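Local atomic coordinates of 5'-Methylthioadenosine Nucleosidase (Arabidopsis thaliana, PDB entry 2H8G), a protein that is a nucleosidase of the phosphorylase superfamily that holds adenine in a pocket of its alpha/beta fold. Residues R141-I145 against P146-L150; L181-T185 against Q186-L190; D230-T233 against A234-F237. One frame throughout, in Å; residues are numbered along the deposited sequence.

Interaction 1: R141-I145 against P146-L150; sequences RRIPI and PMFDL
Ile143 and Asp149 bring their CA atoms within 4.8 Å of each other where the loop after strand 130-138 turns back on itself and runs into helix 148-153. The turn is tied at that helix's first turn, with Met147 at the N-cap position: Asp149 N donates to Ile145 O over 3.0 Å, nearly along the C=O axis although the N-H itself is bent to 143°. Two isoleucines pack on Phe148. CG2 of Ile143, set anti to the backbone N, presses on Phe148 CB at 3.4 Å. Ile145 lies alongside Phe148, pointing the same way; its chi1 of 59° wedges CG1 between backbone N and carbonyl carbon, which brings CG1 to 3.7 Å from Phe148 CB and CD1 to 3.8 Å from Phe148 CD1. Ile143 CG2 and Ile145 CD1 both come at the ring obliquely. Ile87 of the second subunit packs on Phe148, and Ala234 of that subunit on Ile145, so this surface turn is part of the dimer contact. A water links the two limbs of the turn: it accepts from Ile143 N and donates to Arg141 O and to Asp149 O, the last at 2.8 Å.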
loop_
_atom_site.group_PDB
_atom_site.type_symbol
_atom_site.label_atom_id
_atom_site.label_comp_id
_atom_site.label_asym_id
_atom_site.label_seq_id
_atom_site.Cartn_x
_atom_site.Cartn_y
_atom_site.Cartn_z
ATOM N N ARG A 141 -8.556 -4.607 -6.503
ATOM C CA ARG A 141 -7.282 -5.050 -7.070
ATOM C C ARG A 141 -7.680 -6.154 -8.037
ATOM O O ARG A 141 -7.554 -7.344 -7.739
ATOM C CB ARG A 141 -6.339 -5.582 -5.985
ATOM C CG ARG A 141 -6.176 -4.632 -4.807
ATOM C CD ARG A 141 -4.880 -4.895 -4.049
ATOM N NE ARG A 141 -4.745 -6.290 -3.653
ATOM C CZ ARG A 141 -3.673 -6.772 -3.033
ATOM N NH1 ARG A 141 -2.660 -5.962 -2.744
ATOM N NH2 ARG A 141 -3.602 -8.059 -2.722
ATOM N N ARG A 142 -8.188 -5.734 -9.193
ATOM C CA ARG A 142 -8.673 -6.659 -10.211
ATOM C C ARG A 142 -7.607 -7.072 -11.211
ATOM O O ARG A 142 -7.137 -6.263 -12.000
ATOM C CB ARG A 142 -9.846 -6.027 -10.971
ATOM C CG ARG A 142 -10.950 -5.440 -10.078
ATOM C CD ARG A 142 -12.039 -4.786 -10.931
ATOM N NE ARG A 142 -11.453 -3.847 -11.884
ATOM C CZ ARG A 142 -11.235 -2.556 -11.651
ATOM N NH1 ARG A 142 -11.575 -2.013 -10.488
ATOM N NH2 ARG A 142 -10.627 -1.818 -12.573
ATOM N N ILE A 143 -7.226 -8.344 -11.167
ATOM C CA ILE A 143 -6.230 -8.880 -12.092
ATOM C C ILE A 143 -6.933 -10.116 -12.651
ATOM O O ILE A 143 -6.729 -11.235 -12.184
ATOM C CB ILE A 143 -4.928 -9.269 -11.352
ATOM C CG1 ILE A 143 -4.506 -8.135 -10.410
ATOM C CG2 ILE A 143 -3.821 -9.511 -12.366
ATOM C CD1 ILE A 143 -3.317 -8.464 -9.518
ATOM N N PRO A 144 -7.790 -9.908 -13.668
ATOM C CA PRO A 144 -8.597 -10.919 -14.358
ATOM C C PRO A 144 -7.905 -12.080 -15.058
ATOM O O PRO A 144 -8.284 -12.450 -16.170
ATOM C CB PRO A 144 -9.438 -10.080 -15.317
ATOM C CG PRO A 144 -8.503 -8.994 -15.694
ATOM C CD PRO A 144 -7.894 -8.610 -14.361
ATOM N N ILE A 145 -6.909 -12.665 -14.405
ATOM C CA ILE A 145 -6.197 -13.802 -14.971
ATOM C C ILE A 145 -5.942 -14.830 -13.873
ATOM O O ILE A 145 -5.952 -14.502 -12.689
ATOM C CB ILE A 145 -4.860 -13.369 -15.615
ATOM C CG1 ILE A 145 -3.963 -12.699 -14.575
ATOM C CG2 ILE A 145 -5.134 -12.423 -16.776
ATOM C CD1 ILE A 145 -2.668 -12.162 -15.145
ATOM N N PRO A 146 -5.717 -16.095 -14.253
ATOM C CA PRO A 146 -5.468 -17.151 -13.271
ATOM C C PRO A 146 -4.402 -16.839 -12.227
ATOM O O PRO A 146 -3.379 -16.226 -12.526
ATOM C CB PRO A 146 -5.091 -18.342 -14.144
ATOM C CG PRO A 146 -5.933 -18.121 -15.361
ATOM C CD PRO A 146 -5.731 -16.648 -15.619
ATOM N N MET A 147 -4.669 -17.268 -10.998
ATOM C CA MET A 147 -3.761 -17.086 -9.871
ATOM C C MET A 147 -3.652 -15.635 -9.414
ATOM O O MET A 147 -3.830 -15.346 -8.233
ATOM C CB MET A 147 -2.380 -17.651 -10.219
ATOM C CG MET A 147 -1.469 -17.832 -9.029
ATOM S SD MET A 147 -0.155 -19.018 -9.387
ATOM C CE MET A 147 -0.724 -20.444 -8.481
ATOM N N PHE A 148 -3.367 -14.723 -10.336
ATOM C CA PHE A 148 -3.267 -13.320 -9.955
ATOM C C PHE A 148 -4.603 -12.778 -9.465
ATOM O O PHE A 148 -4.637 -11.865 -8.634
ATOM C CB PHE A 148 -2.773 -12.465 -11.123
ATOM C CG PHE A 148 -1.297 -12.578 -11.372
ATOM C CD1 PHE A 148 -0.789 -13.591 -12.176
ATOM C CD2 PHE A 148 -0.413 -11.682 -10.781
ATOM C CE1 PHE A 148 0.587 -13.713 -12.389
ATOM C CE2 PHE A 148 0.961 -11.791 -10.984
ATOM C CZ PHE A 148 1.462 -12.812 -11.791
ATOM N N ASP A 149 -5.706 -13.321 -9.972
ATOM C CA ASP A 149 -7.001 -12.822 -9.530
ATOM C C ASP A 149 -7.196 -13.061 -8.036
ATOM O O ASP A 149 -7.605 -12.154 -7.312
ATOM C CB ASP A 149 -8.166 -13.410 -10.359
ATOM C CG ASP A 149 -8.159 -14.937 -10.444
ATOM O OD1 ASP A 149 -7.348 -15.610 -9.777
ATOM O OD2 ASP A 149 -9.007 -15.466 -11.199
ATOM N N LEU A 150 -6.873 -14.263 -7.564
ATOM C CA LEU A 150 -6.999 -14.577 -6.143
ATOM C C LEU A 150 -6.018 -13.734 -5.327
ATOM O O LEU A 150 -6.309 -13.340 -4.195
ATOM C CB LEU A 150 -6.720 -16.063 -5.900
ATOM C CG LEU A 150 -7.699 -17.044 -6.542
ATOM C CD1 LEU A 150 -7.166 -18.460 -6.362
ATOM C CD2 LEU A 150 -9.075 -16.900 -5.917
HETATM O O HOH W 1 -8.280 -9.806 -8.724
#

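Interaction 2: L181-T185 against Q186-L190; sequences LDMST and QDETL. With ADE (adenine), chain C.
Ser184 and Asp187 exchange hydrogen bonds as a capping box at the start of helix 185-193. Asp187 N donates to Ser184 OG at 3.0 Å, and Ser184 N returns a bond of 3.1 Å to Asp187 OD2, which it meets from above the carboxylate plane, 40° out of it. With chi1 at 72°, OG of Ser184 stands between its own backbone N and carbonyl carbon, facing the first turn of the helix. The helix's own backbone bonds follow: Glu188 N to Ser184 O at 2.9 Å and nearly straight (169°), then Thr189 N to Thr185 O.

Water adds to these. One donates to Thr185 O and Glu188 OE1; another lies close to both Asp182 O and Asp187 OD2.

The apolar part belongs to Met183, which crosses Glu188 at about a right angle. Its SD lies 3.8 Å from Glu188 CA, and the bend at chi3 sets CE 3.7 Å from Glu188 CG. At the start of the segment, Leu181 CD1 rests 3.6 Å from C5 of adenine.

Asp182 and Asp187 both form salt bridges to Arg142 of the second subunit. Asp187 OD2 thus takes part in both the helix cap and the dimer interface; the arginine's charge probably eases the repulsion between the two carboxylates and favours their ionised forms.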
loop_
_atom_site.group_PDB
_atom_site.type_symbol
_atom_site.label_atom_id
_atom_site.label_comp_id
_atom_site.label_asym_id
_atom_site.label_seq_id
_atom_site.Cartn_x
_atom_site.Cartn_y
_atom_site.Cartn_z
ATOM N N LEU A 181 -13.515 5.933 -1.432
ATOM C CA LEU A 181 -14.561 6.098 -0.436
ATOM C C LEU A 181 -15.914 5.867 -1.088
ATOM O O LEU A 181 -16.854 5.412 -0.443
ATOM C CB LEU A 181 -14.492 7.504 0.162
ATOM C CG LEU A 181 -15.607 7.861 1.147
ATOM C CD1 LEU A 181 -15.569 6.930 2.342
ATOM C CD2 LEU A 181 -15.446 9.304 1.592
ATOM N N ASP A 182 -16.008 6.193 -2.371
ATOM C CA ASP A 182 -17.241 5.986 -3.109
ATOM C C ASP A 182 -17.254 4.524 -3.539
ATOM O O ASP A 182 -16.395 3.739 -3.126
ATOM C CB ASP A 182 -17.297 6.915 -4.333
ATOM C CG ASP A 182 -16.241 6.581 -5.383
ATOM O OD1 ASP A 182 -15.284 5.847 -5.066
ATOM O OD2 ASP A 182 -16.366 7.064 -6.532
ATOM N N MET A 183 -18.232 4.143 -4.347
ATOM C CA MET A 183 -18.299 2.769 -4.813
ATOM C C MET A 183 -18.695 2.768 -6.275
ATOM O O MET A 183 -19.821 3.130 -6.625
ATOM C CB MET A 183 -19.313 1.973 -3.991
ATOM C CG MET A 183 -19.425 0.510 -4.406
ATOM S SD MET A 183 -20.473 -0.439 -3.297
ATOM C CE MET A 183 -22.090 0.155 -3.798
ATOM N N SER A 184 -17.755 2.381 -7.130
ATOM C CA SER A 184 -18.016 2.337 -8.558
ATOM C C SER A 184 -18.858 1.111 -8.860
ATOM O O SER A 184 -19.018 0.230 -8.017
ATOM C CB SER A 184 -16.706 2.263 -9.346
ATOM O OG SER A 184 -16.095 0.991 -9.209
ATOM N N THR A 185 -19.404 1.057 -10.067
ATOM C CA THR A 185 -20.222 -0.074 -10.460
ATOM C C THR A 185 -19.384 -1.349 -10.412
ATOM O O THR A 185 -19.872 -2.411 -10.028
ATOM C CB THR A 185 -20.786 0.131 -11.877
ATOM O OG1 THR A 185 -19.709 0.358 -12.794
ATOM C CG2 THR A 185 -21.724 1.338 -11.902
ATOM N N GLN A 186 -18.113 -1.236 -10.786
ATOM C CA GLN A 186 -17.217 -2.385 -10.770
ATOM C C GLN A 186 -16.954 -2.826 -9.329
ATOM O O GLN A 186 -16.924 -4.021 -9.037
ATOM C CB GLN A 186 -15.899 -2.034 -11.468
ATOM C CG GLN A 186 -14.893 -3.175 -11.550
ATOM C CD GLN A 186 -15.449 -4.425 -12.215
ATOM O OE1 GLN A 186 -16.145 -5.225 -11.584
ATOM N NE2 GLN A 186 -15.148 -4.595 -13.498
ATOM N N ASP A 187 -16.771 -1.862 -8.430
ATOM C CA ASP A 187 -16.532 -2.186 -7.024
ATOM C C ASP A 187 -17.738 -2.919 -6.449
ATOM O O ASP A 187 -17.603 -3.941 -5.775
ATOM C CB ASP A 187 -16.314 -0.924 -6.181
ATOM C CG ASP A 187 -15.085 -0.131 -6.587
ATOM O OD1 ASP A 187 -14.116 -0.720 -7.111
ATOM O OD2 ASP A 187 -15.083 1.099 -6.348
ATOM N N GLU A 188 -18.921 -2.369 -6.707
ATOM C CA GLU A 188 -20.169 -2.928 -6.207
ATOM C C GLU A 188 -20.388 -4.381 -6.605
ATOM O O GLU A 188 -20.768 -5.201 -5.774
ATOM C CB GLU A 188 -21.345 -2.074 -6.688
ATOM C CG GLU A 188 -22.713 -2.573 -6.237
ATOM C CD GLU A 188 -23.835 -1.628 -6.635
ATOM O OE1 GLU A 188 -23.859 -1.190 -7.805
ATOM O OE2 GLU A 188 -24.694 -1.328 -5.781
ATOM N N THR A 189 -20.154 -4.698 -7.873
ATOM C CA THR A 189 -20.338 -6.062 -8.355
ATOM C C THR A 189 -19.472 -7.041 -7.569
ATOM O O THR A 189 -19.914 -8.132 -7.208
ATOM C CB THR A 189 -19.977 -6.183 -9.854
ATOM O OG1 THR A 189 -20.812 -5.307 -10.622
ATOM C CG2 THR A 189 -20.179 -7.613 -10.335
ATOM N N LEU A 190 -18.235 -6.638 -7.300
ATOM C CA LEU A 190 -17.297 -7.476 -6.573
ATOM C C LEU A 190 -17.612 -7.579 -5.080
ATOM O O LEU A 190 -17.447 -8.639 -4.481
ATOM C CB LEU A 190 -15.876 -6.954 -6.801
ATOM C CG LEU A 190 -15.481 -7.010 -8.285
ATOM C CD1 LEU A 190 -14.187 -6.256 -8.529
ATOM C CD2 LEU A 190 -15.356 -8.465 -8.713
HETATM N N9 ADE C . -15.351 4.662 5.749
HETATM C C8 ADE C . -16.576 5.036 6.181
HETATM N N7 ADE C . -17.572 4.766 5.304
HETATM C C5 ADE C . -16.925 4.182 4.247
HETATM C C6 ADE C . -17.361 3.648 2.979
HETATM N N6 ADE C . -18.641 3.665 2.628
HETATM N N1 ADE C . -16.378 3.109 2.115
HETATM C C2 ADE C . -15.057 3.101 2.493
HETATM N N3 ADE C . -14.554 3.591 3.690
HETATM C C4 ADE C . -15.545 4.107 4.506
HETATM O O HOH W 2 -14.956 1.611 -3.589
HETATM O O HOH W 3 -22.683 -2.537 -10.103
#

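Interaction 3: D230-T233 against A234-F237; sequences DKPT and AEEF. With ADE (adenine), chain C.
Glu236 reaches back from the first turn of helix 233-259 over Lys231 and Pro232. Its CB stands 3.5 Å from Pro232 O and 4.1 Å from Lys231 CB. With chi1 at 180°, CG lies anti to the backbone N, and the chain runs on extended, carrying the carboxylate past the lysine. At the tip the two oxygens part company. OE2 touches the aliphatic part of Lys231, 3.5 Å from CD, where the two side chains cross at about a right angle; this is packing against methylene, since Lys231 NZ bends off and stays well away from the carboxylate. OE1 is the polar end: it accepts from Leu226 N, at the end of strand 217-226, and two waters lie within hydrogen-bonding distance. One of these lies 2.6 Å from Glu236 OE1 and accepts from Lys231 N, while the other also approaches Lys231 O.

This is a helix N-terminus with Pro232 in the N-cap position, in the beta-to-alpha connection that borders the adenine pocket. Two backbone bonds start the helix: Glu236 N to Pro232 O, close to straight at 171°, and Phe237 N to Thr233 O at 2.8 Å. On its outer side Pro232 lies beside Glu235, CB against CB at 3.8 Å.

The pocket side is made by Thr233 and Phe237. Thr233 CG2 comes within 3.6 Å of adenine N6. The Phe237 ring leads away from the loop to the ligand: CD1 is 3.6 Å from adenine C8, which approaches obliquely, while adenine N9 lies above one ring face, offset toward the rim.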
loop_
_atom_site.group_PDB
_atom_site.type_symbol
_atom_site.label_atom_id
_atom_site.label_comp_id
_atom_site.label_asym_id
_atom_site.label_seq_id
_atom_site.Cartn_x
_atom_site.Cartn_y
_atom_site.Cartn_z
ATOM N N ASP A 230 -30.023 5.388 1.740
ATOM C CA ASP A 230 -30.557 6.438 0.875
ATOM C C ASP A 230 -29.831 7.781 0.960
ATOM O O ASP A 230 -30.193 8.729 0.264
ATOM C CB ASP A 230 -32.046 6.642 1.174
ATOM C CG ASP A 230 -32.285 7.376 2.479
ATOM O OD1 ASP A 230 -31.701 6.975 3.509
ATOM O OD2 ASP A 230 -33.063 8.354 2.473
ATOM N N LYS A 231 -28.815 7.870 1.810
ATOM C CA LYS A 231 -28.067 9.117 1.946
ATOM C C LYS A 231 -26.732 9.031 1.213
ATOM O O LYS A 231 -26.197 7.940 1.012
ATOM C CB LYS A 231 -27.812 9.422 3.424
ATOM C CG LYS A 231 -29.071 9.562 4.262
ATOM C CD LYS A 231 -28.735 9.799 5.727
ATOM C CE LYS A 231 -29.996 9.983 6.560
ATOM N NZ LYS A 231 -30.805 11.147 6.091
ATOM N N PRO A 232 -26.182 10.180 0.789
ATOM C CA PRO A 232 -24.894 10.172 0.087
ATOM C C PRO A 232 -23.846 9.606 1.045
ATOM O O PRO A 232 -23.892 9.881 2.242
ATOM C CB PRO A 232 -24.662 11.649 -0.227
ATOM C CG PRO A 232 -26.061 12.187 -0.370
ATOM C CD PRO A 232 -26.772 11.531 0.790
ATOM N N THR A 233 -22.910 8.820 0.523
ATOM C CA THR A 233 -21.884 8.205 1.360
ATOM C C THR A 233 -21.023 9.186 2.149
ATOM O O THR A 233 -20.955 9.107 3.377
ATOM C CB THR A 233 -20.962 7.297 0.522
ATOM O OG1 THR A 233 -21.712 6.170 0.051
ATOM C CG2 THR A 233 -19.784 6.807 1.357
ATOM N N ALA A 234 -20.365 10.103 1.450
ATOM C CA ALA A 234 -19.508 11.075 2.114
ATOM C C ALA A 234 -20.292 11.873 3.154
ATOM O O ALA A 234 -19.821 12.081 4.275
ATOM C CB ALA A 234 -18.887 12.013 1.083
ATOM N N GLU A 235 -21.490 12.311 2.778
ATOM C CA GLU A 235 -22.344 13.088 3.667
ATOM C C GLU A 235 -22.686 12.349 4.954
ATOM O O GLU A 235 -22.482 12.872 6.051
ATOM C CB GLU A 235 -23.640 13.479 2.949
ATOM C CG GLU A 235 -24.612 14.268 3.819
ATOM C CD GLU A 235 -25.910 14.596 3.100
ATOM O OE1 GLU A 235 -25.858 15.287 2.062
ATOM O OE2 GLU A 235 -26.981 14.162 3.576
ATOM N N GLU A 236 -23.212 11.133 4.826
ATOM C CA GLU A 236 -23.586 10.352 6.001
ATOM C C GLU A 236 -22.364 9.944 6.823
ATOM O O GLU A 236 -22.404 9.936 8.054
ATOM C CB GLU A 236 -24.392 9.112 5.589
ATOM C CG GLU A 236 -24.807 8.247 6.774
ATOM C CD GLU A 236 -25.878 7.224 6.438
ATOM O OE1 GLU A 236 -25.715 6.472 5.455
ATOM O OE2 GLU A 236 -26.886 7.165 7.173
ATOM N N PHE A 237 -21.280 9.600 6.138
ATOM C CA PHE A 237 -20.045 9.210 6.807
ATOM C C PHE A 237 -19.580 10.312 7.756
ATOM O O PHE A 237 -19.377 10.075 8.947
ATOM C CB PHE A 237 -18.969 8.915 5.750
ATOM C CG PHE A 237 -17.557 8.984 6.264
ATOM C CD1 PHE A 237 -17.182 8.320 7.427
ATOM C CD2 PHE A 237 -16.588 9.686 5.549
ATOM C CE1 PHE A 237 -15.860 8.350 7.869
ATOM C CE2 PHE A 237 -15.267 9.724 5.980
ATOM C CZ PHE A 237 -14.902 9.052 7.144
HETATM N N9 ADE C . -15.351 4.662 5.749
HETATM C C8 ADE C . -16.576 5.036 6.181
HETATM N N7 ADE C . -17.572 4.766 5.304
HETATM C C5 ADE C . -16.925 4.182 4.247
HETATM C C6 ADE C . -17.361 3.648 2.979
HETATM N N6 ADE C . -18.641 3.665 2.628
HETATM N N1 ADE C . -16.378 3.109 2.115
HETATM C C2 ADE C . -15.057 3.101 2.493
HETATM N N3 ADE C . -14.554 3.591 3.690
HETATM C C4 ADE C . -15.545 4.107 4.506
HETATM O O HOH W 4 -24.577 6.709 3.005
HETATM O O HOH W 5 -27.678 5.691 3.880
#

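All three contacts are helix starts that follow a strand, met in series along the chain. Interactions 2 and 3 border the adenine site: their centres are 15 Å apart, and they touch where Leu181 CD2 comes within 4.1 Å of Phe237 CD2. Lys199 and Asp225 hydrogen-bond the same base. Within one subunit interaction 1 lies farther off, its nearest atoms about 17 Å from those of interaction 3, but it joins interaction 2 directly, with Arg142 CD 3.3 Å from Gln186 CG. Across the dimer, Ile145 packs on Leu181 of interaction 2 and Ala234 of interaction 3 of the other subunit.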